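Local coordinates for putative lipoprotein (Bacteroides fragilis, PDB 3QNK) that probably binds glycans at the outer membrane surface as a SusD-like lipoprotein, although its own substrate is not established, at residues B[192-197]-B[454-459]. Sequence-based numbering, arbitrary orientation.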
ATOM      1  N   GLU B 192     -23.896 -14.194  -8.921  1.00 48.67           N
ATOM      2  CA  GLU B 192     -24.711 -14.721 -10.009  1.00 49.53           C
ATOM      3  C   GLU B 192     -25.575 -13.624 -10.647  1.00 56.49           C
ATOM      4  O   GLU B 192     -25.752 -13.615 -11.863  1.00 59.26           O
ATOM      5  CB  GLU B 192     -25.606 -15.877  -9.528  1.00 51.63           C
ATOM      6  CG  GLU B 192     -24.864 -17.161  -9.165  1.00 55.99           C
ATOM      7  CD  GLU B 192     -25.628 -18.184  -8.328  1.00 75.86           C
ATOM      8  OE1 GLU B 192     -26.507 -17.773  -7.538  1.00 71.47           O
ATOM      9  OE2 GLU B 192     -25.331 -19.397  -8.441  1.00 66.22           O
ATOM     10  N   LEU B 193     -26.095 -12.685  -9.838  1.00 51.02           N
ATOM     11  CA  LEU B 193     -26.923 -11.583 -10.330  1.00 47.99           C
ATOM     12  C   LEU B 193     -26.078 -10.605 -11.151  1.00 50.46           C
ATOM     13  O   LEU B 193     -26.515 -10.132 -12.213  1.00 50.78           O
ATOM     14  CB  LEU B 193     -27.616 -10.867  -9.154  1.00 46.76           C
ATOM     15  CG  LEU B 193     -28.629  -9.761  -9.497  1.00 49.55           C
ATOM     16  CD1 LEU B 193     -29.849 -10.323 -10.228  1.00 50.19           C
ATOM     17  CD2 LEU B 193     -29.050  -9.021  -8.267  1.00 50.32           C
ATOM     18  N   TYR B 194     -24.863 -10.313 -10.657  1.00 45.23           N
ATOM     19  CA  TYR B 194     -23.894  -9.437 -11.320  1.00 43.25           C
ATOM     20  C   TYR B 194     -23.556  -9.993 -12.708  1.00 47.83           C
ATOM     21  O   TYR B 194     -23.468  -9.196 -13.630  1.00 49.23           O
ATOM     22  CB  TYR B 194     -22.633  -9.230 -10.433  1.00 43.24           C
ATOM     23  CG  TYR B 194     -22.786  -8.136  -9.380  1.00 43.31           C
ATOM     24  CD1 TYR B 194     -24.023  -7.866  -8.797  1.00 45.14           C
ATOM     25  CD2 TYR B 194     -21.715  -7.321  -9.029  1.00 43.80           C
ATOM     26  CE1 TYR B 194     -24.190  -6.811  -7.896  1.00 46.80           C
ATOM     27  CE2 TYR B 194     -21.864  -6.277  -8.098  1.00 44.13           C
ATOM     28  CZ  TYR B 194     -23.102  -6.045  -7.513  1.00 52.98           C
ATOM     29  OH  TYR B 194     -23.286  -5.066  -6.564  1.00 54.45           O
ATOM     30  N   ASP B 195     -23.517 -11.341 -12.889  1.00 44.84           N
ATOM     31  CA  ASP B 195     -23.234 -11.996 -14.170  1.00 45.90           C
ATOM     32  C   ASP B 195     -24.511 -12.468 -14.919  1.00 53.21           C
ATOM     33  O   ASP B 195     -24.429 -13.279 -15.871  1.00 55.60           O
ATOM     34  CB  ASP B 195     -22.265 -13.181 -13.982  1.00 48.61           C
ATOM     35  CG  ASP B 195     -21.601 -13.606 -15.281  1.00 57.72           C
ATOM     36  OD1 ASP B 195     -21.419 -12.732 -16.175  1.00 52.83           O
ATOM     37  OD2 ASP B 195     -21.302 -14.814 -15.425  1.00 70.73           O
ATOM     38  N   LYS B 196     -25.686 -11.950 -14.506  1.00 47.09           N
ATOM     39  CA  LYS B 196     -26.979 -12.216 -15.138  1.00 47.02           C
ATOM     40  C   LYS B 196     -27.324 -13.734 -15.244  1.00 53.58           C
ATOM     41  O   LYS B 196     -28.043 -14.145 -16.170  1.00 56.10           O
ATOM     42  CB  LYS B 196     -27.086 -11.533 -16.532  1.00 48.71           C
ATOM     43  CG  LYS B 196     -26.842 -10.030 -16.513  1.00 49.80           C
ATOM     44  CD  LYS B 196     -27.308  -9.415 -17.791  1.00 70.40           C
ATOM     45  CE  LYS B 196     -27.361  -7.906 -17.785  1.00 83.89           C
ATOM     46  NZ  LYS B 196     -27.694  -7.377 -19.144  1.00 87.36           N
ATOM     47  N   ARG B 197     -26.898 -14.534 -14.243  1.00 48.08           N
ATOM     48  CA  ARG B 197     -27.209 -15.959 -14.121  1.00 48.36           C
ATOM     49  C   ARG B 197     -28.461 -16.091 -13.266  1.00 53.94           C
ATOM     50  O   ARG B 197     -28.415 -16.607 -12.151  1.00 54.57           O
ATOM     51  CB  ARG B 197     -26.012 -16.722 -13.496  1.00 48.12           C
ATOM     52  CG  ARG B 197     -24.704 -16.495 -14.216  1.00 44.30           C
ATOM     53  CD  ARG B 197     -23.601 -17.354 -13.659  1.00 58.02           C
ATOM     54  NE  ARG B 197     -22.323 -16.990 -14.266  1.00 57.95           N
ATOM     55  CZ  ARG B 197     -21.281 -17.804 -14.396  1.00 67.53           C
ATOM     56  NH1 ARG B 197     -21.346 -19.057 -13.959  1.00 52.94           N
ATOM     57  NH2 ARG B 197     -20.172 -17.375 -14.976  1.00 61.22           N
ATOM     58  N   PHE B 454     -23.167   2.096  -6.953  1.00 46.55           N
ATOM     59  CA  PHE B 454     -22.191   2.271  -8.002  1.00 43.19           C
ATOM     60  C   PHE B 454     -22.193   1.031  -8.917  1.00 49.88           C
ATOM     61  O   PHE B 454     -22.145   1.169 -10.132  1.00 52.01           O
ATOM     62  CB  PHE B 454     -20.819   2.539  -7.347  1.00 43.74           C
ATOM     63  CG  PHE B 454     -19.662   2.564  -8.301  1.00 42.80           C
ATOM     64  CD1 PHE B 454     -19.142   1.375  -8.824  1.00 43.43           C
ATOM     65  CD2 PHE B 454     -19.122   3.765  -8.720  1.00 41.76           C
ATOM     66  CE1 PHE B 454     -18.116   1.404  -9.748  1.00 43.16           C
ATOM     67  CE2 PHE B 454     -18.139   3.797  -9.699  1.00 43.82           C
ATOM     68  CZ  PHE B 454     -17.641   2.624 -10.204  1.00 42.27           C
ATOM     69  N   TYR B 455     -22.269  -0.173  -8.339  1.00 45.38           N
ATOM     70  CA  TYR B 455     -22.270  -1.436  -9.080  1.00 43.64           C
ATOM     71  C   TYR B 455     -23.645  -1.730  -9.661  1.00 48.17           C
ATOM     72  O   TYR B 455     -23.730  -2.400 -10.686  1.00 49.29           O
ATOM     73  CB  TYR B 455     -21.770  -2.571  -8.188  1.00 43.21           C
ATOM     74  CG  TYR B 455     -20.412  -2.269  -7.589  1.00 42.42           C
ATOM     75  CD1 TYR B 455     -19.250  -2.325  -8.369  1.00 42.54           C
ATOM     76  CD2 TYR B 455     -20.287  -1.913  -6.250  1.00 44.11           C
ATOM     77  CE1 TYR B 455     -18.003  -2.000  -7.833  1.00 41.51           C
ATOM     78  CE2 TYR B 455     -19.046  -1.606  -5.695  1.00 45.90           C
ATOM     79  CZ  TYR B 455     -17.907  -1.647  -6.490  1.00 49.62           C
ATOM     80  OH  TYR B 455     -16.705  -1.372  -5.904  1.00 43.43           O
ATOM     81  N   ASP B 456     -24.711  -1.179  -9.066  1.00 44.38           N
ATOM     82  CA  ASP B 456     -26.047  -1.326  -9.627  1.00 44.59           C
ATOM     83  C   ASP B 456     -26.152  -0.495 -10.942  1.00 48.23           C
ATOM     84  O   ASP B 456     -26.560  -1.024 -11.974  1.00 47.84           O
ATOM     85  CB  ASP B 456     -27.095  -0.911  -8.605  1.00 46.66           C
ATOM     86  CG  ASP B 456     -27.338  -1.932  -7.490  1.00 55.81           C
ATOM     87  OD1 ASP B 456     -26.926  -3.120  -7.651  1.00 57.40           O
ATOM     88  OD2 ASP B 456     -27.967  -1.559  -6.473  1.00 59.31           O
ATOM     89  N   VAL B 457     -25.651   0.748 -10.922  1.00 42.90           N
ATOM     90  CA  VAL B 457     -25.613   1.641 -12.080  1.00 42.16           C
ATOM     91  C   VAL B 457     -24.796   0.984 -13.220  1.00 48.32           C
ATOM     92  O   VAL B 457     -25.194   1.039 -14.388  1.00 48.48           O
ATOM     93  CB  VAL B 457     -25.040   3.031 -11.659  1.00 44.01           C
ATOM     94  CG1 VAL B 457     -24.581   3.858 -12.855  1.00 41.91           C
ATOM     95  CG2 VAL B 457     -26.056   3.818 -10.828  1.00 43.79           C
ATOM     96  N   ARG B 458     -23.675   0.350 -12.857  1.00 43.89           N
ATOM     97  CA  ARG B 458     -22.710  -0.306 -13.748  1.00 41.86           C
ATOM     98  C   ARG B 458     -23.302  -1.522 -14.408  1.00 46.76           C
ATOM     99  O   ARG B 458     -23.184  -1.683 -15.639  1.00 49.51           O
ATOM    100  CB  ARG B 458     -21.478  -0.712 -12.914  1.00 35.69           C
ATOM    101  CG  ARG B 458     -20.394  -1.424 -13.673  1.00 34.54           C
ATOM    102  CD  ARG B 458     -19.102  -1.380 -12.874  1.00 27.47           C
ATOM    103  NE  ARG B 458     -18.287  -0.212 -13.181  1.00 39.23           N
ATOM    104  CZ  ARG B 458     -17.004  -0.124 -12.866  1.00 55.72           C
ATOM    105  NH1 ARG B 458     -16.401  -1.127 -12.241  1.00 35.61           N
ATOM    106  NH2 ARG B 458     -16.306   0.959 -13.192  1.00 47.07           N
ATOM    107  N   ARG B 459     -23.923  -2.401 -13.592  1.00 41.06           N
ATOM    108  CA  ARG B 459     -24.496  -3.655 -14.085  1.00 40.55           C
ATOM    109  C   ARG B 459     -25.797  -3.410 -14.850  1.00 45.37           C
ATOM    110  O   ARG B 459     -26.016  -4.056 -15.874  1.00 46.90           O
ATOM    111  CB  ARG B 459     -24.661  -4.694 -12.973  1.00 38.73           C
ATOM    112  CG  ARG B 459     -25.693  -4.368 -11.921  1.00 47.67           C
ATOM    113  CD  ARG B 459     -25.564  -5.340 -10.789  1.00 47.35           C
ATOM    114  NE  ARG B 459     -26.553  -5.067  -9.759  1.00 45.40           N
ATOM    115  CZ  ARG B 459     -27.774  -5.573  -9.751  1.00 50.54           C
ATOM    116  NH1 ARG B 459     -28.165  -6.402 -10.714  1.00 31.10           N
ATOM    117  NH2 ARG B 459     -28.614  -5.262  -8.785  1.00 41.40           N
TER
HETATM  118  O   HOH W   1     -27.130  -7.756 -13.297  1.00 61.19           O
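Tyr194 and Arg459 bring the end of helix 181-194 up to helix 453-460, their CA atoms 6.4 Å apart, and no direct hydrogen bond joins the two segments. The 181-194 helix closes in a Schellman motif: Lys196 takes positive phi (55°), Arg197 N bonds to Glu192 O and Lys196 N to Leu193 O.

The ring of Tyr194 reaches across to the second helix and meets two residues. Arg459 CD sits over one face in a CH-pi contact, 3.9 Å from the ring centroid and nearest the CD1-CE1 side. The two side chains cross at about a right angle, yet the guanidinium plane lies only 16° from that of the ring, with NE 3.5 Å from Tyr194 CE1. Farther round the ring, Tyr194 CE2 packs against Tyr455 CB at 3.7 Å. The chain of Arg459 is extended from CG to NE, which sets CD and NE beside the Tyr194 ring; the guanidinium beyond meets Leu193, whose CG lies 3.6 Å from Arg459 NH1 and whose CD2 also touches NH2.

Within its own helix, Arg459 grips Asp456 side-on, NE and NH2 both donating to OD1 (2.9 Å from NE). NE comes from the anti side and NH2 from above the carboxylate plane. NH1 forms a salt bridge with Glu400 and also donates to a water that in turn donates to Leu193 O at 2.7 Å. Phe120 of helix 101-126 meets the Tyr194 ring, while the Tyr455 hydroxyl hydrogen-bonds to Gln39.

The contact thus joins two helices of a SusD-family fold through an aromatic ring and a water bridge. Two acidic partners fix the guanidinium's orientation and would be expected to offset its charge beside Leu193 and the tyrosine ring.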